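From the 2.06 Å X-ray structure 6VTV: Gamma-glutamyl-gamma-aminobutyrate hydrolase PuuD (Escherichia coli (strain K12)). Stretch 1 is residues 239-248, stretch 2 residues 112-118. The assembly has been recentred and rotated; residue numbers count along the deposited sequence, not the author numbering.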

# COMPACT_ATOMS: atom_id res chain seq x y z
N ILE B 239 2.66 -17.58 -16.75
CA ILE B 239 4.07 -17.94 -16.88
C ILE B 239 4.96 -16.75 -16.54
O ILE B 239 6.02 -16.91 -15.92
CB ILE B 239 4.35 -18.49 -18.29
CG1 ILE B 239 3.59 -19.80 -18.51
CG2 ILE B 239 5.84 -18.69 -18.51
CD1 ILE B 239 3.67 -20.34 -19.91
N LEU B 240 4.54 -15.54 -16.93
CA LEU B 240 5.35 -14.35 -16.66
C LEU B 240 5.48 -14.11 -15.16
O LEU B 240 6.58 -13.87 -14.65
CB LEU B 240 4.74 -13.13 -17.35
CG LEU B 240 4.79 -13.11 -18.87
CD1 LEU B 240 4.07 -11.89 -19.41
CD2 LEU B 240 6.23 -13.14 -19.36
N PHE B 241 4.36 -14.16 -14.44
CA PHE B 241 4.41 -13.98 -12.99
C PHE B 241 5.11 -15.16 -12.32
O PHE B 241 5.81 -14.98 -11.33
CB PHE B 241 3.00 -13.79 -12.44
CG PHE B 241 2.46 -12.40 -12.66
CD1 PHE B 241 2.85 -11.34 -11.85
CD2 PHE B 241 1.56 -12.16 -13.68
CE1 PHE B 241 2.34 -10.07 -12.06
CE2 PHE B 241 1.05 -10.89 -13.90
CZ PHE B 241 1.45 -9.84 -13.09
N GLU B 242 4.92 -16.37 -12.86
CA GLU B 242 5.64 -17.52 -12.31
C GLU B 242 7.14 -17.36 -12.47
O GLU B 242 7.91 -17.67 -11.54
CB GLU B 242 5.14 -18.81 -12.97
CG GLU B 242 3.92 -19.45 -12.29
CD GLU B 242 3.27 -20.48 -13.19
OE1 GLU B 242 2.16 -20.98 -12.87
OE2 GLU B 242 3.87 -20.77 -14.24
N GLY B 243 7.58 -16.84 -13.62
CA GLY B 243 9.00 -16.64 -13.84
C GLY B 243 9.58 -15.55 -12.96
O GLY B 243 10.73 -15.64 -12.52
N PHE B 244 8.80 -14.50 -12.69
CA PHE B 244 9.25 -13.44 -11.79
C PHE B 244 9.47 -13.99 -10.38
O PHE B 244 10.51 -13.75 -9.76
CB PHE B 244 8.22 -12.31 -11.78
CG PHE B 244 8.51 -11.24 -10.77
CD1 PHE B 244 9.78 -10.70 -10.64
CD2 PHE B 244 7.50 -10.76 -9.94
CE1 PHE B 244 10.05 -9.72 -9.72
CE2 PHE B 244 7.76 -9.77 -9.01
CZ PHE B 244 9.04 -9.25 -8.90
N ILE B 245 8.49 -14.73 -9.85
CA ILE B 245 8.60 -15.26 -8.50
C ILE B 245 9.74 -16.27 -8.41
O ILE B 245 10.48 -16.31 -7.42
CB ILE B 245 7.26 -15.87 -8.05
CG1 ILE B 245 6.19 -14.78 -7.96
CG2 ILE B 245 7.41 -16.57 -6.72
CD1 ILE B 245 6.56 -13.64 -7.03
N THR B 246 9.91 -17.09 -9.45
CA THR B 246 11.03 -18.03 -9.49
C THR B 246 12.36 -17.28 -9.44
O THR B 246 13.32 -17.74 -8.80
CB THR B 246 10.95 -18.89 -10.75
OG1 THR B 246 9.74 -19.65 -10.74
CG2 THR B 246 12.14 -19.84 -10.83
N ALA B 247 12.44 -16.14 -10.11
CA ALA B 247 13.66 -15.33 -10.07
C ALA B 247 13.91 -14.78 -8.67
O ALA B 247 15.05 -14.74 -8.21
CB ALA B 247 13.56 -14.19 -11.08
N CYS B 248 12.85 -14.36 -7.99
CA CYS B 248 13.00 -13.88 -6.62
C CYS B 248 13.44 -15.01 -5.69
O CYS B 248 14.27 -14.80 -4.80
CB CYS B 248 11.69 -13.26 -6.13
SG CYS B 248 11.08 -11.93 -7.20
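Stretch 2 (112-118) IPIFAIC

How does the second stretch run over the helix? Residues 114-117 form an extended strand, entered through I112 and P113, and its axis passes 9.0 Å from that of helix 239-248. The N-to-C directions make an angle of 152°, close to antiparallel, so P113 lies beside the late turn at C248, with CA atoms 5.9 Å apart, and F115 beside F244, with CA atoms 6.5 Å apart. I117 then falls near F241. The helix satisfies its own backbone through bonds such as F244 N to L240 O (3.0 Å), and no hydrogen bond crosses between the stretches; the contact is mainly one of side-chain packing.

Which side chains does the strand turn to the helix? Its alternation decides this: the CA-to-CB bonds of F115 and I117 point toward the helix, while that of I114 points away. P113, just before the strand, also points toward it. F115 has the largest covered area, and its chi1 of -172° (t) and chi2 of 40° carry the ring along the helix to L240 and F241. F115 CZ comes within 4.1 Å of L240 CB. I117, with chi1 m and chi2 t, is extended enough to bring its CD1 to 3.9 Å from F241 CZ.

How do the three phenylalanines fit together? F241 starts sideways to the strand, but with chi1 at -78° (m) its end comes nearer. F115 presents its edge to the F241 face, with planes at 90° and centroids 5.0 Å apart; F241 CE1 and F115 CE2 approach to 3.5 Å. F244 instead adopts chi1 174° (t), and its ring receives the base of the F115 side chain: F115 CB stands 3.6 Å from F244 CG and almost directly above the ring centre, a CH-pi contact only 11° off the normal. The F244 and F115 rings themselves meet obliquely, at 38°. F115 thus uses its CB on one aromatic face and its ring edge on another.

What does P113 meet on the helix? The compact proline ring meets the small side chains of A247 and C248. A247 CB lies 4.1 Å from P113 CB, and the helix backbone also takes part, with A247 O 3.6 Å from P113 CG. C248, at chi1 -56° (m), places SG 3.9 Å from P113 CB. F244 adds a further contact, its CE1 3.9 Å from P113 CB, while P113 O lies at the edge of the F244 ring, 3.8 Å from F244 CE1.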

# COMPACT_ATOMS: atom_id res chain seq x y z
N ILE B 112 18.41 -7.20 -7.78
CA ILE B 112 17.09 -7.61 -7.29
C ILE B 112 16.15 -7.76 -8.49
O ILE B 112 16.11 -6.87 -9.35
CB ILE B 112 16.54 -6.59 -6.30
CG1 ILE B 112 17.49 -6.44 -5.11
CG2 ILE B 112 15.15 -6.99 -5.82
CD1 ILE B 112 17.13 -5.29 -4.19
N PRO B 113 15.40 -8.86 -8.58
CA PRO B 113 14.51 -9.04 -9.73
C PRO B 113 13.46 -7.94 -9.82
O PRO B 113 12.95 -7.46 -8.80
CB PRO B 113 13.86 -10.41 -9.46
CG PRO B 113 14.84 -11.12 -8.60
CD PRO B 113 15.45 -10.06 -7.73
N ILE B 114 13.16 -7.53 -11.05
CA ILE B 114 12.18 -6.49 -11.33
C ILE B 114 11.20 -7.01 -12.36
O ILE B 114 11.60 -7.62 -13.37
CB ILE B 114 12.83 -5.19 -11.83
CG1 ILE B 114 13.94 -4.73 -10.88
CG2 ILE B 114 11.79 -4.09 -12.00
CD1 ILE B 114 14.73 -3.54 -11.40
N PHE B 115 9.91 -6.79 -12.12
CA PHE B 115 8.86 -7.05 -13.10
C PHE B 115 8.02 -5.79 -13.24
O PHE B 115 7.42 -5.34 -12.27
CB PHE B 115 7.99 -8.24 -12.70
CG PHE B 115 7.02 -8.66 -13.76
CD1 PHE B 115 7.39 -8.67 -15.10
CD2 PHE B 115 5.73 -9.06 -13.43
CE1 PHE B 115 6.50 -9.06 -16.08
CE2 PHE B 115 4.83 -9.44 -14.41
CZ PHE B 115 5.22 -9.44 -15.74
N ALA B 116 8.00 -5.23 -14.45
CA ALA B 116 7.38 -3.94 -14.71
C ALA B 116 6.27 -4.09 -15.74
O ALA B 116 6.42 -4.82 -16.72
CB ALA B 116 8.42 -2.93 -15.18
N ILE B 117 5.16 -3.38 -15.52
CA ILE B 117 3.96 -3.49 -16.34
C ILE B 117 3.58 -2.10 -16.85
O ILE B 117 3.43 -1.17 -16.05
CB ILE B 117 2.79 -4.12 -15.57
CG1 ILE B 117 3.10 -5.58 -15.23
CG2 ILE B 117 1.50 -4.00 -16.36
CD1 ILE B 117 1.98 -6.28 -14.47
N CYS B 118 3.44 -1.98 -18.17
CA CYS B 118 2.94 -0.78 -18.84
C CYS B 118 3.75 0.45 -18.46
O CYS B 118 4.83 0.68 -19.02
CB CYS B 118 1.45 -0.57 -18.53
SG CYS B 118 0.66 0.76 -19.47